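Side-chain contacts in short chain dehydrogenase (Mycobacterium smegmatis, PDB 3UCX), which probably catalyses the oxidation or reduction of a still unidentified substrate with a nicotinamide cofactor, as short-chain dehydrogenases with a Rossmann fold do: residues Gly130-Pro133 against Ala134-Ser138; Ile239-Ala243 against Ser244-Ser248; Val79-Thr82 against Met83-Tyr86. All coordinates share one frame; numbering follows the deposited sequence.

Contact 1. Residues Gly130-Pro133 against Ala134-Ser138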
loop_
_atom_site.group_PDB
_atom_site.type_symbol
_atom_site.label_atom_id
_atom_site.label_comp_id
_atom_site.label_asym_id
_atom_site.label_seq_id
_atom_site.Cartn_x
_atom_site.Cartn_y
_atom_site.Cartn_z
ATOM N N GLY A 130 27.724 -1.684 -11.479
ATOM C CA GLY A 130 28.960 -2.370 -11.817
ATOM C C GLY A 130 28.735 -3.695 -12.514
ATOM O O GLY A 130 29.449 -4.044 -13.459
ATOM N N PHE A 131 27.737 -4.430 -12.045
ATOM C CA PHE A 131 27.388 -5.714 -12.630
ATOM C C PHE A 131 26.280 -5.676 -13.679
ATOM O O PHE A 131 25.840 -6.717 -14.136
ATOM C CB PHE A 131 27.074 -6.710 -11.502
ATOM C CG PHE A 131 28.319 -7.223 -10.811
ATOM C CD1 PHE A 131 29.230 -7.993 -11.495
ATOM C CD2 PHE A 131 28.579 -6.911 -9.491
ATOM C CE1 PHE A 131 30.371 -8.472 -10.876
ATOM C CE2 PHE A 131 29.708 -7.387 -8.856
ATOM C CZ PHE A 131 30.618 -8.156 -9.549
ATOM N N THR A 132 25.858 -4.490 -14.105
ATOM C CA THR A 132 24.818 -4.417 -15.128
ATOM C C THR A 132 25.264 -5.068 -16.442
ATOM O O THR A 132 24.485 -5.830 -17.034
ATOM C CB THR A 132 24.267 -2.994 -15.319
ATOM O OG1 THR A 132 23.482 -2.627 -14.177
ATOM C CG2 THR A 132 23.415 -2.854 -16.612
ATOM N N PRO A 133 26.519 -4.821 -16.889
ATOM C CA PRO A 133 26.914 -5.468 -18.118
ATOM C C PRO A 133 26.859 -7.003 -18.057
ATOM O O PRO A 133 26.377 -7.659 -19.001
ATOM C CB PRO A 133 28.343 -4.942 -18.339
ATOM C CG PRO A 133 28.318 -3.586 -17.734
ATOM C CD PRO A 133 27.474 -3.763 -16.501
ATOM N N ALA A 134 27.306 -7.562 -16.943
ATOM C CA ALA A 134 27.234 -8.999 -16.729
ATOM C C ALA A 134 25.796 -9.492 -16.678
ATOM O O ALA A 134 25.454 -10.451 -17.353
ATOM C CB ALA A 134 28.001 -9.400 -15.477
ATOM N N LEU A 135 24.945 -8.812 -15.922
ATOM C CA LEU A 135 23.534 -9.185 -15.815
ATOM C C LEU A 135 22.756 -9.028 -17.105
ATOM O O LEU A 135 21.813 -9.794 -17.337
ATOM C CB LEU A 135 22.867 -8.381 -14.703
ATOM C CG LEU A 135 23.379 -8.714 -13.307
ATOM C CD1 LEU A 135 22.874 -7.653 -12.342
ATOM C CD2 LEU A 135 22.971 -10.116 -12.873
ATOM N N GLU A 136 23.155 -8.084 -17.967
ATOM C CA GLU A 136 22.519 -7.939 -19.281
ATOM C C GLU A 136 22.736 -9.199 -20.097
ATOM O O GLU A 136 21.805 -9.685 -20.748
ATOM C CB GLU A 136 23.053 -6.750 -20.118
ATOM C CG GLU A 136 22.809 -5.383 -19.551
ATOM C CD GLU A 136 23.301 -4.251 -20.459
ATOM O OE1 GLU A 136 23.731 -4.525 -21.575
ATOM O OE2 GLU A 136 23.269 -3.079 -20.042
ATOM N N GLU A 137 23.955 -9.726 -20.061
ATOM C CA GLU A 137 24.299 -10.886 -20.875
ATOM C C GLU A 137 23.593 -12.145 -20.351
ATOM O O GLU A 137 23.153 -12.999 -21.124
ATOM C CB GLU A 137 25.813 -11.134 -20.909
ATOM C CG GLU A 137 26.190 -12.355 -21.728
ATOM C CD GLU A 137 27.673 -12.680 -21.753
ATOM O OE1 GLU A 137 28.493 -11.985 -21.100
ATOM O OE2 GLU A 137 28.015 -13.673 -22.436
ATOM N N SER A 138 23.522 -12.277 -19.034
ATOM C CA SER A 138 22.893 -13.449 -18.445
ATOM C C SER A 138 21.348 -13.333 -18.333
ATOM O O SER A 138 20.695 -14.301 -17.960
ATOM C CB SER A 138 23.505 -13.718 -17.073
ATOM O OG SER A 138 23.194 -12.675 -16.173
HETATM O O HOH W 1 29.405 -6.374 -15.176
HETATM O O HOH W 2 26.488 -6.586 -21.516
#
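With CG2 of Thr132 anti to the backbone N (chi1 -71° for OG1) and CG of Glu136 anti to its own carbonyl carbon (chi1 -64°), methyl and carboxylate are brought together one helical turn apart. The two side chains run at a slant to each other, and Thr132 CG2 comes to 3.4 Å from Glu136 OE2, a close van der Waals contact of the methyl carbon with one carboxylate oxygen. The extended Glu136 chain carries that same OE2 on to a salt bridge with Lys181, while Thr132 OG1, on the backbone-N side, bonds back to the carbonyl of Ile128; threonine thus offers carbon to the glutamate and oxygen to the preceding turn.

Both residues lie at the start of a helix. Phe131 is at once the first residue to leave the preceding helix 110-130 and the N-cap of helix 132-138, and Pro133 follows two residues on, in the first turn of the new helix, where its nitrogen, which has no hydrogen, costs no backbone bond. The new helix announces itself in the nearly straight bond from Leu135 N to Phe131 O (2.9 Å, 169°), followed by Glu136 N to Thr132 O at 2.8 Å; the third, Glu137 N to Pro133 O, is weak. Water spans the break, donating to Gly130 O and accepting from Ala134 N at 3.0 Å.

The apolar side is looser. Ala134 CB stands at the edge of the Phe131 ring, 4.4 Å from CD1, and Leu135 CD1 lies an equal distance from Phe131 CB. From this junction the Phe131 ring packs on Leu78, Val79 and Thr82 of helix 72-85 and on Val92 of strand 91-94, which Leu135 also touches; the short helix is thereby seated beside the central sheet.

Contact 2. Residues Ile239-Ala243 against Ser244-Ser248; sequences ILFMA and SDLAS
One face of the Phe241 ring is covered by the methyl of Ala247, whose CB lies 4.2 Å from the ring centroid and 16° off the normal, a CH-pi contact displaced slightly toward the rim. Leu246 reaches the ring obliquely, its CB 3.7 Å from Phe241 CE1, and the two side chains cross at about a right angle. CG of Phe241 is anti to the backbone N (chi1 165°), a torsion that carries the ring alongside the returning chain although its CB starts out away from it.

The turn itself is fastened at one oxygen. Phe241 O accepts twice from Ser244: from OG at 2.8 Å, with the donor tilted 19° from the carbonyl plane, and from the backbone N at 3.0 Å, well above that plane. Ser244 OG also receives a weak bond from Leu246 N, and links the last helical turn to the 3-10 segment 245-246. The methyl of Ala247 closes in as well, its CB 3.3 Å from Phe241 O.

Helix 232-243 ends here, packed by Leu240 on helix 23-33 and by Met242 and Ala243 on Val143 of strand 141-145. Phe241 stacks on Phe241 of the second subunit, so this helix end lies at a subunit interface, in the loop leading to strand 254-257, the outermost strand of the sheet within this chain.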
loop_
_atom_site.group_PDB
_atom_site.type_symbol
_atom_site.label_atom_id
_atom_site.label_comp_id
_atom_site.label_asym_id
_atom_site.label_seq_id
_atom_site.Cartn_x
_atom_site.Cartn_y
_atom_site.Cartn_z
ATOM N N ILE A 239 14.999 -15.564 -0.717
ATOM C CA ILE A 239 16.007 -14.907 -1.559
ATOM C C ILE A 239 16.404 -15.825 -2.714
ATOM O O ILE A 239 16.489 -15.401 -3.868
ATOM C CB ILE A 239 17.244 -14.505 -0.735
ATOM C CG1 ILE A 239 16.877 -13.407 0.255
ATOM C CG2 ILE A 239 18.397 -14.062 -1.628
ATOM C CD1 ILE A 239 17.902 -13.211 1.352
ATOM N N LEU A 240 16.653 -17.091 -2.406
ATOM C CA LEU A 240 16.947 -18.087 -3.450
ATOM C C LEU A 240 15.840 -18.193 -4.493
ATOM O O LEU A 240 16.129 -18.230 -5.703
ATOM C CB LEU A 240 17.242 -19.459 -2.843
ATOM C CG LEU A 240 18.723 -19.718 -2.531
ATOM C CD1 LEU A 240 19.281 -18.706 -1.530
ATOM C CD2 LEU A 240 18.829 -21.136 -1.992
ATOM N N PHE A 241 14.580 -18.215 -4.050
ATOM C CA PHE A 241 13.441 -18.244 -4.969
ATOM C C PHE A 241 13.481 -17.051 -5.931
ATOM O O PHE A 241 13.445 -17.235 -7.155
ATOM C CB PHE A 241 12.113 -18.239 -4.207
ATOM C CG PHE A 241 10.924 -17.923 -5.055
ATOM C CD1 PHE A 241 10.427 -18.846 -5.944
ATOM C CD2 PHE A 241 10.325 -16.696 -4.981
ATOM C CE1 PHE A 241 9.312 -18.550 -6.737
ATOM C CE2 PHE A 241 9.228 -16.380 -5.767
ATOM C CZ PHE A 241 8.728 -17.323 -6.647
ATOM N N MET A 242 13.595 -15.850 -5.360
ATOM C CA MET A 242 13.641 -14.614 -6.156
ATOM C C MET A 242 14.846 -14.560 -7.101
ATOM O O MET A 242 14.758 -13.969 -8.179
ATOM C CB MET A 242 13.674 -13.391 -5.243
ATOM C CG MET A 242 12.345 -13.052 -4.597
ATOM S SD MET A 242 11.110 -12.612 -5.847
ATOM C CE MET A 242 9.941 -11.662 -4.868
ATOM N N ALA A 243 15.964 -15.164 -6.690
ATOM C CA ALA A 243 17.179 -15.228 -7.523
ATOM C C ALA A 243 17.075 -16.244 -8.653
ATOM O O ALA A 243 17.808 -16.157 -9.643
ATOM C CB ALA A 243 18.402 -15.537 -6.657
ATOM N N SER A 244 16.169 -17.201 -8.520
ATOM C CA SER A 244 16.082 -18.333 -9.402
ATOM C C SER A 244 15.121 -18.128 -10.558
ATOM O O SER A 244 14.286 -17.231 -10.553
ATOM C CB SER A 244 15.599 -19.562 -8.608
ATOM O OG SER A 244 14.184 -19.533 -8.488
ATOM N N ASP A 245 15.172 -19.046 -11.518
ATOM C CA ASP A 245 14.215 -19.053 -12.635
ATOM C C ASP A 245 12.773 -19.417 -12.281
ATOM O O ASP A 245 11.868 -19.190 -13.093
ATOM C CB ASP A 245 14.756 -19.935 -13.772
ATOM C CG ASP A 245 15.998 -19.342 -14.421
ATOM O OD1 ASP A 245 16.143 -18.099 -14.477
ATOM O OD2 ASP A 245 16.852 -20.117 -14.887
ATOM N N LEU A 246 12.530 -19.930 -11.070
ATOM C CA LEU A 246 11.163 -20.061 -10.571
ATOM C C LEU A 246 10.484 -18.678 -10.529
ATOM O O LEU A 246 9.263 -18.583 -10.577
ATOM C CB LEU A 246 11.098 -20.669 -9.163
ATOM C CG LEU A 246 11.420 -22.155 -8.889
ATOM C CD1 LEU A 246 11.603 -22.397 -7.393
ATOM C CD2 LEU A 246 10.322 -23.062 -9.425
ATOM N N ALA A 247 11.277 -17.625 -10.372
ATOM C CA ALA A 247 10.737 -16.285 -10.251
ATOM C C ALA A 247 10.886 -15.516 -11.581
ATOM O O ALA A 247 10.827 -14.283 -11.585
ATOM C CB ALA A 247 11.443 -15.540 -9.128
ATOM N N SER A 248 11.035 -16.227 -12.708
ATOM C CA SER A 248 11.306 -15.523 -13.988
ATOM C C SER A 248 10.171 -14.598 -14.458
ATOM O O SER A 248 10.388 -13.719 -15.318
ATOM C CB SER A 248 11.742 -16.509 -15.094
ATOM O OG SER A 248 10.721 -17.448 -15.355
HETATM O O HOH W 3 16.657 -15.652 -12.880
#

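Contact 3. Residues Val79-Thr82 against Met83-Tyr86; sequences VDET and MKAY
Met83 opens the second half of this helical run by laying its side chain beside that of Val79, both pointing the same way, with Met83 CG 4.2 Å from Val79 CG1. CG1 of Val79 is anti to the backbone N (chi1 175°), which directs this methyl along the helix toward the methionine, whose chain then bends at chi2 and chi3. The amide of Met83 bonds to Val79 O at 3.0 Å.

Lys84 follows on the outer side. Its amide takes Asp80 O, and its fully extended chain runs outward past Glu81, whose own chain is folded at each torsion. The charged atoms do not meet: Glu81 OE2 and Lys84 NZ remain 4.8 Å apart. One water lies between them, donating to Glu81 OE2 at 2.7 Å and accepting from Lys84 NZ at an unusually short 2.5 Å, so the detail of this bridge is doubtful.

Ala85 adds a backbone bond to Glu81 O (2.9 Å) and sets its CB over one face of the neighbouring Tyr86 ring, offset toward the rim, while also touching Leu63. Tyr86 ends the series: its N binds Thr82 O at 2.8 Å, and the ring leans toward the sheet, where its hydroxyl bonds to Leu38 O. Thr82 is buried beside Val39, its OG1 bonded to Leu78 O.

The result is a regular run of i to i+4 bonds with an outer side carrying Asp80, Glu81 and Lys84, and an inner side on which Thr82, Ala85 and Tyr86 meet strands 37-42 and 62-66. Such an amphipathic helix is the connecting element of the Rossmann fold: helix 72-85 makes the crossover between the parallel strands 62-66 and 91-94.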
loop_
_atom_site.group_PDB
_atom_site.type_symbol
_atom_site.label_atom_id
_atom_site.label_comp_id
_atom_site.label_asym_id
_atom_site.label_seq_id
_atom_site.Cartn_x
_atom_site.Cartn_y
_atom_site.Cartn_z
ATOM N N VAL A 79 34.227 -6.149 -9.640
ATOM C CA VAL A 79 33.718 -6.539 -10.951
ATOM C C VAL A 79 34.838 -7.173 -11.789
ATOM O O VAL A 79 34.659 -8.236 -12.366
ATOM C CB VAL A 79 33.099 -5.336 -11.701
ATOM C CG1 VAL A 79 32.682 -5.729 -13.118
ATOM C CG2 VAL A 79 31.907 -4.788 -10.917
ATOM N N ASP A 80 35.991 -6.520 -11.844
ATOM C CA ASP A 80 37.106 -7.040 -12.637
ATOM C C ASP A 80 37.544 -8.429 -12.148
ATOM O O ASP A 80 37.715 -9.357 -12.952
ATOM C CB ASP A 80 38.285 -6.053 -12.649
ATOM C CG ASP A 80 38.013 -4.803 -13.482
ATOM O OD1 ASP A 80 37.120 -4.823 -14.363
ATOM O OD2 ASP A 80 38.696 -3.772 -13.254
ATOM N N GLU A 81 37.638 -8.607 -10.834
ATOM C CA GLU A 81 38.077 -9.905 -10.288
ATOM C C GLU A 81 37.059 -11.005 -10.565
ATOM O O GLU A 81 37.417 -12.129 -10.914
ATOM C CB GLU A 81 38.386 -9.797 -8.797
ATOM C CG GLU A 81 39.668 -9.030 -8.502
ATOM C CD GLU A 81 40.911 -9.750 -8.994
ATOM O OE1 GLU A 81 41.099 -10.936 -8.666
ATOM O OE2 GLU A 81 41.692 -9.129 -9.728
ATOM N N THR A 82 35.779 -10.667 -10.442
ATOM C CA THR A 82 34.697 -11.598 -10.759
ATOM C C THR A 82 34.714 -12.041 -12.213
ATOM O O THR A 82 34.539 -13.215 -12.528
ATOM C CB THR A 82 33.334 -10.931 -10.448
ATOM O OG1 THR A 82 33.264 -10.654 -9.045
ATOM C CG2 THR A 82 32.173 -11.819 -10.863
ATOM N N MET A 83 34.878 -11.085 -13.115
ATOM C CA MET A 83 34.861 -11.406 -14.536
ATOM C C MET A 83 36.127 -12.182 -14.923
ATOM O O MET A 83 36.080 -13.068 -15.768
ATOM C CB MET A 83 34.665 -10.124 -15.345
ATOM C CG MET A 83 33.352 -9.407 -14.982
ATOM S SD MET A 83 31.878 -10.472 -14.946
ATOM C CE MET A 83 31.943 -10.782 -16.715
ATOM N N LYS A 84 37.236 -11.891 -14.258
ATOM C CA LYS A 84 38.471 -12.660 -14.463
ATOM C C LYS A 84 38.305 -14.120 -13.968
ATOM O O LYS A 84 38.698 -15.065 -14.640
ATOM C CB LYS A 84 39.639 -11.944 -13.758
ATOM C CG LYS A 84 40.972 -12.650 -13.866
ATOM C CD LYS A 84 42.040 -12.011 -12.984
ATOM C CE LYS A 84 43.276 -12.902 -12.948
ATOM N NZ LYS A 84 44.297 -12.489 -11.936
ATOM N N ALA A 85 37.687 -14.309 -12.807
ATOM C CA ALA A 85 37.533 -15.653 -12.229
ATOM C C ALA A 85 36.440 -16.476 -12.903
ATOM O O ALA A 85 36.624 -17.660 -13.138
ATOM C CB ALA A 85 37.231 -15.564 -10.736
ATOM N N TYR A 86 35.275 -15.870 -13.154
ATOM C CA TYR A 86 34.120 -16.642 -13.606
ATOM C C TYR A 86 33.642 -16.293 -15.014
ATOM O O TYR A 86 33.018 -17.115 -15.671
ATOM C CB TYR A 86 32.958 -16.456 -12.644
ATOM C CG TYR A 86 33.124 -17.057 -11.270
ATOM C CD1 TYR A 86 33.282 -18.431 -11.100
ATOM C CD2 TYR A 86 33.054 -16.261 -10.124
ATOM C CE1 TYR A 86 33.390 -18.985 -9.832
ATOM C CE2 TYR A 86 33.175 -16.813 -8.854
ATOM C CZ TYR A 86 33.340 -18.177 -8.718
ATOM O OH TYR A 86 33.416 -18.747 -7.460
HETATM O O HOH W 4 43.507 -11.091 -10.041
#

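How the contacts relate
Along the chain the order is contact 3, contact 1, contact 2, and all three lie at helices, or at helix ends, packed around one parallel sheet of the Rossmann type. Contacts 3 and 1 are neighbours, their centres about 12 Å apart: helix 72-85 meets the junction before helix 132-138, where Ala134 CB lies 4.1 Å from Met83 SD. Contact 2 stands apart, its centre about 17 Å from that of contact 1 and 23 Å from that of contact 3, without touching either. Contacts 1 and 3 therefore tie neighbouring helices within the subunit, whereas contact 2 ends a helix at the interface with another subunit.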